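Local coordinates for protein possible galactose mutarotase (Streptomyces platensis subsp. rosaceus, PDB 4RNL) that probably interconverts the alpha and beta anomers of galactose or a related aldose, as aldose 1-epimerases do, although its activity remains unproven, at residues T47-D52 with R57-L62; G188-G193 with V297-A302; A222-T225 with F229-R232. All blocks are in the same frame, centred on the assembly; numbering follows the deposited sequence.

In the fold
From the N terminus, contact 1 comes first: it closes the short turn between strands 45-51 and 57-59, the last two strands of the antiparallel five-stranded sheet. Contact 2 is of much longer range, bringing the loop after strand 180-185 against the one before strand 305-310, about a hundred residues later. Contact 3 falls within that span and closes a tight loop after strand 222-223, the edge of the seven-stranded sheet, about 27 Å from contact 2, centre to centre. Contacts 1 and 2 touch directly: Asp-190 meets Gln-59 through the backbone, and Tyr-299 packs on Leu-62. Contact 3 stands apart, its nearest atoms about 12 Å from those of contact 2.

Contact 1. Residues T47-D52 with R57-L62; sequences TVEAPD and RGQLAL
The antiparallel beta hairpin of strands 45-51 and 57-59 has Pro-51 opposite Arg-57 as a non-hydrogen-bonded pair next to the turn, then Ala-50 and Gly-58 as a hydrogen-bonded pair, and ends where the side chain of Gln-59 takes over from the backbone. Ala-50 N gives to Gly-58 O, and Gly-58 N returns a bond to Ala-50 O at 3.1 Å, which also receives Arg-268 from outside. Further along, Leu-60 N reaches Val-48 O at 2.8 Å, almost in line with the carbonyl. The matching bond back from Val-48 N does not go to Leu-60, whose backbone turns off the strand path (psi -20°). Instead Val-48 N meets Gln-59 OE1 at 2.9 Å, in the plane of the amide carbonyl. With CG anti to the backbone N (chi1 -155°), Gln-59 crosses Thr-47 at about a right angle, CG and CD both meeting Thr-47 CG2, and a bend at chi2 turns OE1 to Val-48 N. OE1 also takes Ala-61 N from above its plane, while Gln-59 NE2 donates to Ala-61 O at 2.9 Å, so both ends of the amide are engaged and its rotation is fixed. On the same face, Glu-49 is wedged by its aliphatic part: Glu-49 CB lies 3.7 Å from Arg-57 CG, and its CG as far from Gln-59 CA. The charged ends go elsewhere, Glu-49 to Arg-35 on the adjacent strand 35-39, Arg-57 to Glu-28 on strand 21-28, further across the sheet. On the other face Ala-50 CB touches Leu-60 CD1 at 3.8 Å. The chemistry implies a hairpin whose last rung uses an amide in place of a peptide carbonyl, leaving Val-48 N satisfied although the second strand has already departed.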
loop_
_atom_site.group_PDB
_atom_site.type_symbol
_atom_site.label_atom_id
_atom_site.label_comp_id
_atom_site.label_asym_id
_atom_site.label_seq_id
_atom_site.Cartn_x
_atom_site.Cartn_y
_atom_site.Cartn_z
ATOM N N THR A 47 9.840 -7.251 4.495
ATOM C CA THR A 47 10.567 -7.838 3.371
ATOM C C THR A 47 9.684 -8.749 2.513
ATOM O O THR A 47 8.729 -9.363 2.997
ATOM C CB THR A 47 11.812 -8.642 3.821
ATOM O OG1 THR A 47 11.444 -9.556 4.857
ATOM C CG2 THR A 47 12.936 -7.732 4.324
ATOM N N VAL A 48 10.026 -8.816 1.232
ATOM C CA VAL A 48 9.403 -9.709 0.267
ATOM C C VAL A 48 10.539 -10.320 -0.551
ATOM O O VAL A 48 11.321 -9.595 -1.173
ATOM C CB VAL A 48 8.454 -8.943 -0.686
ATOM C CG1 VAL A 48 7.957 -9.860 -1.784
ATOM C CG2 VAL A 48 7.269 -8.351 0.083
ATOM N N GLU A 49 10.655 -11.642 -0.526
ATOM C CA GLU A 49 11.717 -12.329 -1.258
ATOM C C GLU A 49 11.121 -13.309 -2.259
ATOM O O GLU A 49 10.222 -14.073 -1.918
ATOM C CB GLU A 49 12.636 -13.070 -0.284
ATOM C CG GLU A 49 13.459 -12.125 0.589
ATOM C CD GLU A 49 14.033 -12.806 1.813
ATOM O OE1 GLU A 49 15.219 -13.182 1.777
ATOM O OE2 GLU A 49 13.296 -12.966 2.811
ATOM N N ALA A 50 11.648 -13.291 -3.482
ATOM C CA ALA A 50 11.104 -14.067 -4.591
ATOM C C ALA A 50 12.240 -14.460 -5.529
ATOM O O ALA A 50 13.229 -13.727 -5.650
ATOM C CB ALA A 50 10.066 -13.230 -5.353
ATOM N N PRO A 51 12.099 -15.603 -6.216
ATOM C CA PRO A 51 13.179 -16.055 -7.106
ATOM C C PRO A 51 13.242 -15.296 -8.431
ATOM O O PRO A 51 12.201 -14.855 -8.944
ATOM C CB PRO A 51 12.830 -17.527 -7.359
ATOM C CG PRO A 51 11.342 -17.584 -7.228
ATOM C CD PRO A 51 10.983 -16.568 -6.156
ATOM N N ASP A 52 14.453 -15.144 -8.972
ATOM C CA ASP A 52 14.632 -14.608 -10.320
ATOM C C ASP A 52 14.505 -15.754 -11.327
ATOM O O ASP A 52 14.214 -16.890 -10.936
ATOM C CB ASP A 52 15.974 -13.855 -10.461
ATOM C CG ASP A 52 17.208 -14.759 -10.304
ATOM O OD1 ASP A 52 17.095 -16.003 -10.361
ATOM O OD2 ASP A 52 18.323 -14.207 -10.148
ATOM N N ARG A 57 16.789 -16.505 -4.956
ATOM C CA ARG A 57 15.981 -15.642 -4.097
ATOM C C ARG A 57 16.618 -14.255 -3.920
ATOM O O ARG A 57 17.837 -14.137 -3.799
ATOM C CB ARG A 57 15.784 -16.322 -2.736
ATOM C CG ARG A 57 15.011 -15.504 -1.723
ATOM C CD ARG A 57 14.641 -16.359 -0.503
ATOM N NE ARG A 57 13.400 -17.115 -0.708
ATOM C CZ ARG A 57 12.737 -17.754 0.253
ATOM N NH1 ARG A 57 13.194 -17.748 1.499
ATOM N NH2 ARG A 57 11.610 -18.400 -0.033
ATOM N N GLY A 58 15.796 -13.209 -3.922
ATOM C CA GLY A 58 16.285 -11.861 -3.681
ATOM C C GLY A 58 15.233 -11.014 -2.993
ATOM O O GLY A 58 14.032 -11.227 -3.198
ATOM N N GLN A 59 15.673 -10.060 -2.173
ATOM C CA GLN A 59 14.748 -9.217 -1.394
ATOM C C GLN A 59 14.349 -8.024 -2.242
ATOM O O GLN A 59 15.218 -7.332 -2.782
ATOM C CB GLN A 59 15.428 -8.746 -0.104
ATOM C CG GLN A 59 14.452 -8.398 1.030
ATOM C CD GLN A 59 13.635 -7.150 0.732
ATOM O OE1 GLN A 59 12.402 -7.169 0.803
ATOM N NE2 GLN A 59 14.322 -6.058 0.391
ATOM N N LEU A 60 13.042 -7.780 -2.356
ATOM C CA LEU A 60 12.523 -6.832 -3.338
ATOM C C LEU A 60 11.888 -5.573 -2.747
ATOM O O LEU A 60 11.735 -4.573 -3.445
ATOM C CB LEU A 60 11.476 -7.520 -4.230
ATOM C CG LEU A 60 11.829 -8.918 -4.767
ATOM C CD1 LEU A 60 10.690 -9.445 -5.638
ATOM C CD2 LEU A 60 13.126 -8.881 -5.564
ATOM N N ALA A 61 11.484 -5.613 -1.482
ATOM C CA ALA A 61 10.734 -4.469 -0.936
ATOM C C ALA A 61 11.652 -3.386 -0.362
ATOM O O ALA A 61 12.658 -3.701 0.266
ATOM C CB ALA A 61 9.740 -4.945 0.124
ATOM N N LEU A 62 11.318 -2.110 -0.578
ATOM C CA LEU A 62 12.052 -1.045 0.099
ATOM C C LEU A 62 11.709 -1.118 1.577
ATOM O O LEU A 62 10.541 -1.239 1.951
ATOM C CB LEU A 62 11.690 0.343 -0.452
ATOM C CG LEU A 62 11.966 0.613 -1.934
ATOM C CD1 LEU A 62 11.868 2.108 -2.226
ATOM C CD2 LEU A 62 13.325 0.063 -2.368
#

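Contact 2. Residues G188-G193 with V297-A302; sequences GGDGSG and VPYGPA
Val-297 lays its side chain against Gly-191, with CG2 3.8 Å from Gly-191 O and CB equally far from Gly-191 CA; a side chain at Gly-191 would collide with that methyl. The backbone N of Val-297 donates to a water, which in turn donates to Asp-190 OD2 at 2.9 Å. Tyr-299 follows, its hydroxyl OH donating to the same Asp-190 OD2 at 2.6 Å. A chi1 of 70° sets the Asp-190 carboxylate between its backbone N and carbonyl carbon, where OD2 meets the hydroxyl. The oxygen is met on its anti side, 24° out of the carboxylate plane, and the ring stands steeply to that plane, at 75°. Asp-190 O lies at the ring edge, 3.3 Å from Tyr-299 CE1. OH also accepts from Gly-63 N, while Asp-190 OD1 is held by Ser-295 OG, so neither group can easily turn. Ala-302 bonds through its backbone to Ala-195 and Ala-284. On the partner side, Gly-189 to Ser-192 form a type I beta turn, with Gly-189 O taking both N and OG of Ser-192. Loop thus meets loop beside strands 180-185 and 305-310, in the all-beta, galactose mutarotase-like sandwich fold of the aldose 1-epimerase family.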
loop_
_atom_site.group_PDB
_atom_site.type_symbol
_atom_site.label_atom_id
_atom_site.label_comp_id
_atom_site.label_asym_id
_atom_site.label_seq_id
_atom_site.Cartn_x
_atom_site.Cartn_y
_atom_site.Cartn_z
ATOM N N GLY A 188 14.259 -6.080 -9.260
ATOM C CA GLY A 188 15.657 -6.445 -9.445
ATOM C C GLY A 188 16.400 -6.504 -8.120
ATOM O O GLY A 188 17.594 -6.822 -8.072
ATOM N N GLY A 189 15.686 -6.205 -7.039
ATOM C CA GLY A 189 16.277 -6.146 -5.705
ATOM C C GLY A 189 16.311 -4.721 -5.179
ATOM O O GLY A 189 16.592 -3.791 -5.941
ATOM N N ASP A 190 16.045 -4.533 -3.885
ATOM C CA ASP A 190 15.922 -3.176 -3.335
ATOM C C ASP A 190 17.229 -2.400 -3.402
ATOM O O ASP A 190 17.228 -1.172 -3.358
ATOM C CB ASP A 190 15.401 -3.194 -1.890
ATOM C CG ASP A 190 16.412 -3.742 -0.916
ATOM O OD1 ASP A 190 16.771 -4.936 -1.045
ATOM O OD2 ASP A 190 16.857 -2.989 -0.012
ATOM N N GLY A 191 18.345 -3.107 -3.516
ATOM C CA GLY A 191 19.634 -2.437 -3.597
ATOM C C GLY A 191 20.155 -2.283 -5.014
ATOM O O GLY A 191 21.307 -1.894 -5.210
ATOM N N SER A 192 19.319 -2.569 -6.011
ATOM C CA SER A 192 19.813 -2.637 -7.397
ATOM C C SER A 192 19.815 -1.306 -8.138
ATOM O O SER A 192 20.150 -1.253 -9.324
ATOM C CB SER A 192 19.022 -3.669 -8.211
ATOM O OG SER A 192 17.659 -3.275 -8.333
ATOM N N GLY A 193 19.439 -0.231 -7.458
ATOM C CA GLY A 193 19.423 1.075 -8.096
ATOM C C GLY A 193 18.015 1.454 -8.508
ATOM O O GLY A 193 17.058 1.120 -7.807
ATOM N N VAL A 297 22.118 -0.769 0.951
ATOM C CA VAL A 297 22.378 0.228 -0.077
ATOM C C VAL A 297 21.479 1.427 0.187
ATOM O O VAL A 297 20.295 1.255 0.451
ATOM C CB VAL A 297 22.062 -0.342 -1.481
ATOM C CG1 VAL A 297 22.264 0.719 -2.548
ATOM C CG2 VAL A 297 22.924 -1.561 -1.772
ATOM N N PRO A 298 22.043 2.643 0.145
ATOM C CA PRO A 298 21.204 3.840 0.297
ATOM C C PRO A 298 20.217 4.000 -0.852
ATOM O O PRO A 298 20.576 3.773 -2.014
ATOM C CB PRO A 298 22.216 4.998 0.307
ATOM C CG PRO A 298 23.494 4.424 -0.245
ATOM C CD PRO A 298 23.482 2.962 0.111
ATOM N N TYR A 299 18.984 4.388 -0.530
ATOM C CA TYR A 299 17.919 4.494 -1.527
ATOM C C TYR A 299 17.924 5.866 -2.204
ATOM O O TYR A 299 17.762 6.891 -1.538
ATOM C CB TYR A 299 16.552 4.282 -0.860
ATOM C CG TYR A 299 16.264 2.867 -0.387
ATOM C CD1 TYR A 299 16.771 1.762 -1.061
ATOM C CD2 TYR A 299 15.467 2.644 0.728
ATOM C CE1 TYR A 299 16.503 0.473 -0.631
ATOM C CE2 TYR A 299 15.189 1.362 1.169
ATOM C CZ TYR A 299 15.707 0.282 0.485
ATOM O OH TYR A 299 15.426 -0.991 0.929
ATOM N N GLY A 300 18.101 5.886 -3.523
ATOM C CA GLY A 300 17.977 7.118 -4.291
ATOM C C GLY A 300 16.572 7.248 -4.859
ATOM O O GLY A 300 15.737 6.371 -4.649
ATOM N N PRO A 301 16.295 8.351 -5.578
ATOM C CA PRO A 301 14.968 8.512 -6.186
ATOM C C PRO A 301 14.658 7.337 -7.110
ATOM O O PRO A 301 15.566 6.848 -7.793
ATOM C CB PRO A 301 15.096 9.822 -6.983
ATOM C CG PRO A 301 16.586 10.026 -7.164
ATOM C CD PRO A 301 17.205 9.457 -5.917
ATOM N N ALA A 302 13.413 6.865 -7.074
ATOM C CA ALA A 302 12.953 5.732 -7.882
ATOM C C ALA A 302 13.603 4.392 -7.517
ATOM O O ALA A 302 13.645 3.473 -8.336
ATOM C CB ALA A 302 13.098 6.028 -9.378
HETATM O O HOH W 1 19.268 -1.416 0.399
#

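Contact 3. Residues A222-T225 with F229-R232; sequences AEVT and FDFR. With PO4 (phosphate ion), chain G.
Arg-232 runs its side chain past Val-224 and Thr-225 to reach a phosphate. From CB the chain heads toward the 222-225 segment and extends through CG to Arg-232 CD, which comes 4.1 Å from Val-224 CG2. There it bends (chi3 -59°), turning the guanidinium so that its NE edge faces Asp-230. Arg-232 NE passes 3.8 Å from Val-224 CG2, obliquely. Arg-232 NE donates to Asp-230 OD1 at 2.9 Å; OD1 lies in the guanidinium plane, whereas NE comes to it from above the carboxylate plane. Arg-232 NH2 completes the side-on salt bridge to Asp-230 OD2 at 2.8 Å. The same Arg-232 NH2 passes 3.5 Å from Thr-225 CB and gives a second bond, to phosphate O2. NH1, at the tip, donates to phosphate O3, so the ion sits at the guanidinium edge, in its plane. Thr-225 OG1 also points at O2, but the modelled separation is too short to be trusted. The ion probably came from the crystallisation liquor.

Asp-230 OD1 further accepts Arg-232 N, an Asx turn, from the face opposite to NE. With an alanine here in place of Asp-230, the Asx turn is likely to be lost, NE and one side of NH2 left without their carboxylate mate, and the guanidinium less firmly set for the ion. Val-224 CG1 packs on Phe-229 CB at 4.1 Å, close to the Phe-229 carbonyl. Phe-229 stacks on Tyr-207 of strand 206-208, the neighbour of edge strand 222-223, while Phe-231 packs on Leu-200 and Leu-202 of strand 199-202; the loop thus bridges the seven-stranded and nine-stranded sheets.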
loop_
_atom_site.group_PDB
_atom_site.type_symbol
_atom_site.label_atom_id
_atom_site.label_comp_id
_atom_site.label_asym_id
_atom_site.label_seq_id
_atom_site.Cartn_x
_atom_site.Cartn_y
_atom_site.Cartn_z
ATOM N N ALA A 222 -9.579 11.814 -16.419
ATOM C CA ALA A 222 -9.186 12.163 -17.784
ATOM C C ALA A 222 -8.627 10.961 -18.532
ATOM O O ALA A 222 -7.989 10.103 -17.933
ATOM C CB ALA A 222 -8.162 13.285 -17.757
ATOM N N GLU A 223 -8.838 10.899 -19.847
ATOM C CA GLU A 223 -8.281 9.800 -20.649
ATOM C C GLU A 223 -6.751 9.817 -20.643
ATOM O O GLU A 223 -6.132 10.888 -20.642
ATOM C CB GLU A 223 -8.799 9.859 -22.092
ATOM C CG GLU A 223 -10.302 9.668 -22.220
ATOM N N VAL A 224 -6.137 8.636 -20.631
ATOM C CA VAL A 224 -4.673 8.573 -20.626
ATOM C C VAL A 224 -4.102 8.657 -22.031
ATOM O O VAL A 224 -2.927 8.962 -22.199
ATOM C CB VAL A 224 -4.117 7.285 -19.978
ATOM C CG1 VAL A 224 -4.535 7.169 -18.514
ATOM C CG2 VAL A 224 -4.547 6.050 -20.782
ATOM N N THR A 225 -4.926 8.386 -23.041
ATOM C CA THR A 225 -4.423 8.355 -24.414
ATOM C C THR A 225 -3.730 9.664 -24.805
ATOM O O THR A 225 -4.245 10.761 -24.548
ATOM C CB THR A 225 -5.521 8.005 -25.445
ATOM O OG1 THR A 225 -4.948 8.012 -26.762
ATOM C CG2 THR A 225 -6.686 9.002 -25.386
ATOM N N PHE A 229 0.655 9.289 -19.150
ATOM C CA PHE A 229 0.029 8.359 -18.203
ATOM C C PHE A 229 -0.539 7.115 -18.886
ATOM O O PHE A 229 -1.198 6.294 -18.251
ATOM C CB PHE A 229 -1.048 9.083 -17.386
ATOM C CG PHE A 229 -0.542 10.336 -16.731
ATOM C CD1 PHE A 229 0.163 10.270 -15.534
ATOM C CD2 PHE A 229 -0.736 11.574 -17.329
ATOM C CE1 PHE A 229 0.644 11.423 -14.929
ATOM C CE2 PHE A 229 -0.256 12.738 -16.733
ATOM C CZ PHE A 229 0.437 12.661 -15.532
ATOM N N ASP A 230 -0.273 6.970 -20.180
ATOM C CA ASP A 230 -0.755 5.800 -20.914
ATOM C C ASP A 230 0.131 4.577 -20.658
ATOM O O ASP A 230 1.250 4.486 -21.182
ATOM C CB ASP A 230 -0.836 6.098 -22.421
ATOM C CG ASP A 230 -1.628 5.049 -23.195
ATOM O OD1 ASP A 230 -1.967 3.993 -22.611
ATOM O OD2 ASP A 230 -1.909 5.272 -24.402
ATOM N N PHE A 231 -0.374 3.652 -19.843
ATOM C CA PHE A 231 0.294 2.373 -19.557
ATOM C C PHE A 231 -0.563 1.210 -20.039
ATOM O O PHE A 231 -0.446 0.087 -19.535
ATOM C CB PHE A 231 0.553 2.198 -18.045
ATOM C CG PHE A 231 1.696 3.029 -17.508
ATOM C CD1 PHE A 231 3.008 2.572 -17.598
ATOM C CD2 PHE A 231 1.457 4.245 -16.866
ATOM C CE1 PHE A 231 4.067 3.327 -17.092
ATOM C CE2 PHE A 231 2.511 5.009 -16.358
ATOM C CZ PHE A 231 3.821 4.549 -16.467
ATOM N N ARG A 232 -1.435 1.466 -21.010
ATOM C CA ARG A 232 -2.335 0.415 -21.475
ATOM C C ARG A 232 -1.558 -0.715 -22.156
ATOM O O ARG A 232 -1.972 -1.876 -22.106
ATOM C CB ARG A 232 -3.409 0.992 -22.392
ATOM C CG ARG A 232 -4.475 1.831 -21.642
ATOM C CD ARG A 232 -5.423 2.509 -22.623
ATOM N NE ARG A 232 -4.687 3.385 -23.537
ATOM C CZ ARG A 232 -5.173 3.860 -24.681
ATOM N NH1 ARG A 232 -6.405 3.554 -25.064
ATOM N NH2 ARG A 232 -4.422 4.639 -25.445
HETATM P P PO4 G . -6.524 5.284 -28.508
HETATM O O1 PO4 G . -7.150 6.288 -29.442
HETATM O O2 PO4 G . -5.296 5.883 -27.872
HETATM O O3 PO4 G . -7.520 4.886 -27.442
HETATM O O4 PO4 G . -6.099 4.073 -29.304
#